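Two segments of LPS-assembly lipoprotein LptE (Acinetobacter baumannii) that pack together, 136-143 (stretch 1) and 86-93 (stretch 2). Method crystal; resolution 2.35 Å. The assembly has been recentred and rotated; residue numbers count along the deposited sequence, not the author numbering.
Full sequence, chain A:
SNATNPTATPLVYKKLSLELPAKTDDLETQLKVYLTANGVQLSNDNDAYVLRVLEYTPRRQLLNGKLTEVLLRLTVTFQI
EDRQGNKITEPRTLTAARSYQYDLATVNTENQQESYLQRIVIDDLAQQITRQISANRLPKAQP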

ATOM      1  N   ASN A 136      -4.843 -13.350  -5.815  1.00 71.25           N
ATOM      2  CA  ASN A 136      -3.780 -14.360  -5.657  1.00 73.36           C
ATOM      3  C   ASN A 136      -2.661 -14.171  -6.678  1.00 72.85           C
ATOM      4  O   ASN A 136      -2.314 -15.103  -7.413  1.00 68.03           O
ATOM      5  CB  ASN A 136      -4.380 -15.774  -5.783  1.00 75.19           C
ATOM      6  CG  ASN A 136      -3.339 -16.877  -5.634  1.00 75.58           C
ATOM      7  OD1 ASN A 136      -2.369 -16.743  -4.895  1.00 74.76           O
ATOM      8  ND2 ASN A 136      -3.544 -17.978  -6.346  1.00 78.77           N
ATOM      9  N   ARG A 137      -2.103 -12.961  -6.716  1.00 74.87           N
ATOM     10  CA  ARG A 137      -1.048 -12.647  -7.666  1.00 79.41           C
ATOM     11  C   ARG A 137       0.322 -12.476  -6.963  1.00 81.83           C
ATOM     12  O   ARG A 137       1.166 -11.708  -7.421  1.00 89.60           O
ATOM     13  CB  ARG A 137      -1.437 -11.392  -8.472  1.00 81.71           C
ATOM     14  CG  ARG A 137      -0.757 -11.313  -9.834  1.00 84.36           C
ATOM     15  CD  ARG A 137      -1.399 -12.256 -10.843  1.00 83.41           C
ATOM     16  NE  ARG A 137      -0.474 -12.650 -11.906  1.00 83.89           N
ATOM     17  CZ  ARG A 137      -0.099 -11.893 -12.938  1.00 85.97           C
ATOM     18  NH1 ARG A 137       0.759 -12.388 -13.835  1.00 85.15           N
ATOM     19  NH2 ARG A 137      -0.549 -10.645 -13.077  1.00 87.66           N
ATOM     20  N   LEU A 138       0.529 -13.199  -5.855  1.00 85.06           N
ATOM     21  CA  LEU A 138       1.793 -13.147  -5.098  1.00 91.54           C
ATOM     22  C   LEU A 138       2.528 -14.492  -5.233  1.00 94.95           C
ATOM     23  O   LEU A 138       1.928 -15.541  -4.963  1.00 95.03           O
ATOM     24  CB  LEU A 138       1.546 -12.844  -3.612  1.00 90.89           C
ATOM     25  CG  LEU A 138       0.939 -11.490  -3.225  1.00 94.08           C
ATOM     26  CD1 LEU A 138       0.650 -11.429  -1.731  1.00 94.96           C
ATOM     27  CD2 LEU A 138       1.863 -10.351  -3.624  1.00 98.53           C
ATOM     28  N   PRO A 139       3.824 -14.473  -5.638  1.00 95.23           N
ATOM     29  CA  PRO A 139       4.562 -15.737  -5.790  1.00100.71           C
ATOM     30  C   PRO A 139       4.774 -16.482  -4.462  1.00102.49           C
ATOM     31  O   PRO A 139       5.184 -15.864  -3.465  1.00 98.77           O
ATOM     32  CB  PRO A 139       5.921 -15.298  -6.385  1.00100.31           C
ATOM     33  CG  PRO A 139       5.748 -13.873  -6.795  1.00101.07           C
ATOM     34  CD  PRO A 139       4.693 -13.312  -5.898  1.00 98.78           C
ATOM     35  N   LYS A 140       4.493 -17.789  -4.456  1.00100.59           N
ATOM     36  CA  LYS A 140       4.661 -18.609  -3.241  1.00105.49           C
ATOM     37  C   LYS A 140       6.119 -18.647  -2.741  1.00107.71           C
ATOM     38  O   LYS A 140       7.059 -18.478  -3.523  1.00107.55           O
ATOM     39  CB  LYS A 140       4.063 -20.028  -3.429  1.00103.34           C
ATOM     40  CG  LYS A 140       4.548 -20.883  -4.608  1.00105.61           C
ATOM     41  CD  LYS A 140       5.985 -21.371  -4.479  1.00104.77           C
ATOM     42  CE  LYS A 140       6.318 -22.451  -5.500  1.00105.45           C
ATOM     43  NZ  LYS A 140       5.558 -23.716  -5.280  1.00104.79           N
ATOM     44  N   ALA A 141       6.289 -18.835  -1.432  1.00109.53           N
ATOM     45  CA  ALA A 141       7.623 -18.886  -0.822  1.00113.07           C
ATOM     46  C   ALA A 141       8.400 -20.103  -1.318  1.00119.24           C
ATOM     47  O   ALA A 141       7.807 -21.147  -1.606  1.00118.22           O
ATOM     48  CB  ALA A 141       7.522 -18.905   0.694  1.00109.43           C
ATOM     49  N   GLN A 142       9.722 -19.963  -1.411  1.00125.58           N
ATOM     50  CA  GLN A 142      10.586 -21.046  -1.888  1.00131.35           C
ATOM     51  C   GLN A 142      11.874 -21.133  -1.051  1.00137.34           C
ATOM     52  O   GLN A 142      12.457 -20.101  -0.713  1.00138.86           O
ATOM     53  CB  GLN A 142      10.902 -20.825  -3.371  1.00127.74           C
ATOM     54  CG  GLN A 142      11.692 -21.944  -4.034  1.00125.13           C
ATOM     55  CD  GLN A 142      11.824 -21.769  -5.536  1.00126.19           C
ATOM     56  OE1 GLN A 142      10.999 -21.112  -6.179  1.00120.60           O
ATOM     57  NE2 GLN A 142      12.851 -22.384  -6.110  1.00126.92           N
ATOM     58  N   PRO A 143      12.315 -22.364  -0.706  1.00142.71           N
ATOM     59  CA  PRO A 143      13.535 -22.504   0.090  1.00148.04           C
ATOM     60  C   PRO A 143      14.796 -22.332  -0.756  1.00152.51           C
ATOM     61  O   PRO A 143      15.598 -21.429  -0.518  1.00156.02           O
ATOM     62  CB  PRO A 143      13.434 -23.933   0.635  1.00149.65           C
ATOM     63  CG  PRO A 143      12.651 -24.669  -0.394  1.00147.69           C
ATOM     64  CD  PRO A 143      11.696 -23.675  -0.996  1.00143.43           C
ATOM     65  OXT PRO A 143      15.039 -23.087  -1.697  1.00152.64           O
TER
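Stretch 2 86-93: NKITEPRT

The C-terminal tail of LptE and residues 86-93 illustrate how two largely irregular segments can be joined by a single beta bridge and then secured by one well-placed carboxylate. Stretch 1 has no regular helix or strand, although P139, K140 and A141 adopt extended backbone angles; stretch 2 is loop or turn until R92 and T93, which belong to a strand that continues later in the chain. The two backbones run antiparallel: as stretch 1 advances from L138 to A141, its partners step back from R92 to K87.

The register is set where K140 faces T89, with their CA atoms 4.1 Å apart. Two backbone hydrogen bonds flank this pair. E90 N donates to P139 O at 2.7 Å, with a nearly straight N-H...O angle of 167°, and A141 N donates to I88 O at 3.1 Å. Proline has no amide hydrogen to give, but its carbonyl remains a good acceptor, so P139 does not interrupt the pairing.

Beyond the bridge, a side chain takes over the backbone's role. E90 leaves its backbone sideways, but with chi1 and chi2 both m its carboxylate comes nearer to the tail, where OE2 accepts a hydrogen bond from Q142 N at 2.8 Å. Its other oxygen, OE1, forms a salt bridge with K87 NZ at 2.7 Å, so the same group also ties stretch 2 to itself. A141 fits into this corner, its CB 3.3 Å from K87 O and its CA 3.3 Å from E90 OE2.

At the other end the contact is mainly one of packing. L138 points toward stretch 2, bringing CD2 to 3.4 Å from R92 CB, while its CB lies 4.1 Å from T89 CB. The guanidinium of R92 meets P139 at its edge, NH2 lying 3.7 Å from P139 CD.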

ATOM      1  N   ASN A  86       6.147 -18.158   9.517  1.00 78.39           N
ATOM      2  CA  ASN A  86       6.526 -18.742   8.234  1.00 79.89           C
ATOM      3  C   ASN A  86       6.078 -17.874   7.079  1.00 79.31           C
ATOM      4  O   ASN A  86       4.895 -17.540   6.956  1.00 77.84           O
ATOM      5  CB  ASN A  86       5.898 -20.131   8.051  1.00 82.63           C
ATOM      6  CG  ASN A  86       6.235 -21.089   9.181  1.00 81.86           C
ATOM      7  OD1 ASN A  86       5.398 -21.883   9.598  1.00 80.22           O
ATOM      8  ND2 ASN A  86       7.453 -20.996   9.695  1.00 81.25           N
ATOM      9  N   LYS A  87       7.034 -17.524   6.229  1.00 78.38           N
ATOM     10  CA  LYS A  87       6.762 -16.726   5.064  1.00 80.74           C
ATOM     11  C   LYS A  87       6.011 -17.633   4.118  1.00 79.30           C
ATOM     12  O   LYS A  87       6.494 -18.724   3.823  1.00 87.35           O
ATOM     13  CB  LYS A  87       8.084 -16.275   4.445  1.00 86.82           C
ATOM     14  CG  LYS A  87       7.940 -15.379   3.233  1.00 92.05           C
ATOM     15  CD  LYS A  87       9.278 -14.940   2.650  1.00 96.85           C
ATOM     16  CE  LYS A  87      10.059 -16.090   2.034  1.00102.10           C
ATOM     17  NZ  LYS A  87      11.306 -15.599   1.391  1.00105.79           N
ATOM     18  N   ILE A  88       4.821 -17.231   3.674  1.00 76.79           N
ATOM     19  CA  ILE A  88       4.070 -18.086   2.742  1.00 81.15           C
ATOM     20  C   ILE A  88       4.104 -17.567   1.287  1.00 82.59           C
ATOM     21  O   ILE A  88       3.762 -18.307   0.365  1.00 87.91           O
ATOM     22  CB  ILE A  88       2.647 -18.433   3.242  1.00 81.87           C
ATOM     23  CG1 ILE A  88       1.663 -17.288   3.078  1.00 82.14           C
ATOM     24  CG2 ILE A  88       2.709 -18.902   4.698  1.00 81.00           C
ATOM     25  CD1 ILE A  88       0.241 -17.729   3.346  1.00 84.66           C
ATOM     26  N   THR A  89       4.514 -16.311   1.092  1.00 78.19           N
ATOM     27  CA  THR A  89       4.674 -15.737  -0.259  1.00 80.15           C
ATOM     28  C   THR A  89       5.964 -14.953  -0.266  1.00 79.84           C
ATOM     29  O   THR A  89       6.433 -14.525   0.780  1.00 80.11           O
ATOM     30  CB  THR A  89       3.586 -14.721  -0.652  1.00 76.73           C
ATOM     31  OG1 THR A  89       3.768 -13.506   0.085  1.00 71.88           O
ATOM     32  CG2 THR A  89       2.198 -15.275  -0.430  1.00 78.53           C
ATOM     33  N   GLU A  90       6.546 -14.743  -1.437  1.00 83.05           N
ATOM     34  CA  GLU A  90       7.756 -13.942  -1.491  1.00 81.85           C
ATOM     35  C   GLU A  90       7.340 -12.483  -1.367  1.00 76.02           C
ATOM     36  O   GLU A  90       6.168 -12.151  -1.617  1.00 74.15           O
ATOM     37  CB  GLU A  90       8.540 -14.197  -2.782  1.00 88.21           C
ATOM     38  CG  GLU A  90       9.081 -15.621  -2.901  1.00 94.07           C
ATOM     39  CD  GLU A  90      10.075 -15.990  -1.804  1.00 96.69           C
ATOM     40  OE1 GLU A  90      10.632 -15.081  -1.155  1.00 96.69           O
ATOM     41  OE2 GLU A  90      10.318 -17.199  -1.599  1.00106.13           O
ATOM     42  N   PRO A  91       8.275 -11.609  -0.940  1.00 72.59           N
ATOM     43  CA  PRO A  91       7.919 -10.196  -0.835  1.00 68.49           C
ATOM     44  C   PRO A  91       7.477  -9.624  -2.181  1.00 70.64           C
ATOM     45  O   PRO A  91       7.904 -10.093  -3.216  1.00 73.73           O
ATOM     46  CB  PRO A  91       9.212  -9.516  -0.359  1.00 69.12           C
ATOM     47  CG  PRO A  91      10.107 -10.597   0.129  1.00 71.23           C
ATOM     48  CD  PRO A  91       9.655 -11.886  -0.491  1.00 73.86           C
ATOM     49  N   ARG A  92       6.601  -8.634  -2.135  1.00 71.39           N
ATOM     50  CA  ARG A  92       6.082  -7.962  -3.314  1.00 70.81           C
ATOM     51  C   ARG A  92       6.185  -6.459  -3.057  1.00 66.90           C
ATOM     52  O   ARG A  92       5.696  -5.988  -2.037  1.00 63.42           O
ATOM     53  CB  ARG A  92       4.632  -8.381  -3.530  1.00 72.64           C
ATOM     54  CG  ARG A  92       3.860  -7.558  -4.546  1.00 76.65           C
ATOM     55  CD  ARG A  92       4.461  -7.597  -5.946  1.00 81.99           C
ATOM     56  NE  ARG A  92       4.414  -8.929  -6.544  1.00 86.94           N
ATOM     57  CZ  ARG A  92       4.829  -9.218  -7.771  1.00 90.50           C
ATOM     58  NH1 ARG A  92       5.328  -8.268  -8.559  1.00 95.64           N
ATOM     59  NH2 ARG A  92       4.741 -10.462  -8.219  1.00 94.60           N
ATOM     60  N   THR A  93       6.824  -5.730  -3.978  1.00 63.37           N
ATOM     61  CA  THR A  93       7.027  -4.286  -3.874  1.00 62.43           C
ATOM     62  C   THR A  93       6.123  -3.525  -4.851  1.00 62.16           C
ATOM     63  O   THR A  93       6.234  -3.715  -6.058  1.00 66.89           O
ATOM     64  CB  THR A  93       8.507  -3.937  -4.160  1.00 66.15           C
ATOM     65  OG1 THR A  93       9.336  -4.564  -3.172  1.00 70.08           O
ATOM     66  CG2 THR A  93       8.757  -2.430  -4.126  1.00 63.87           C
TER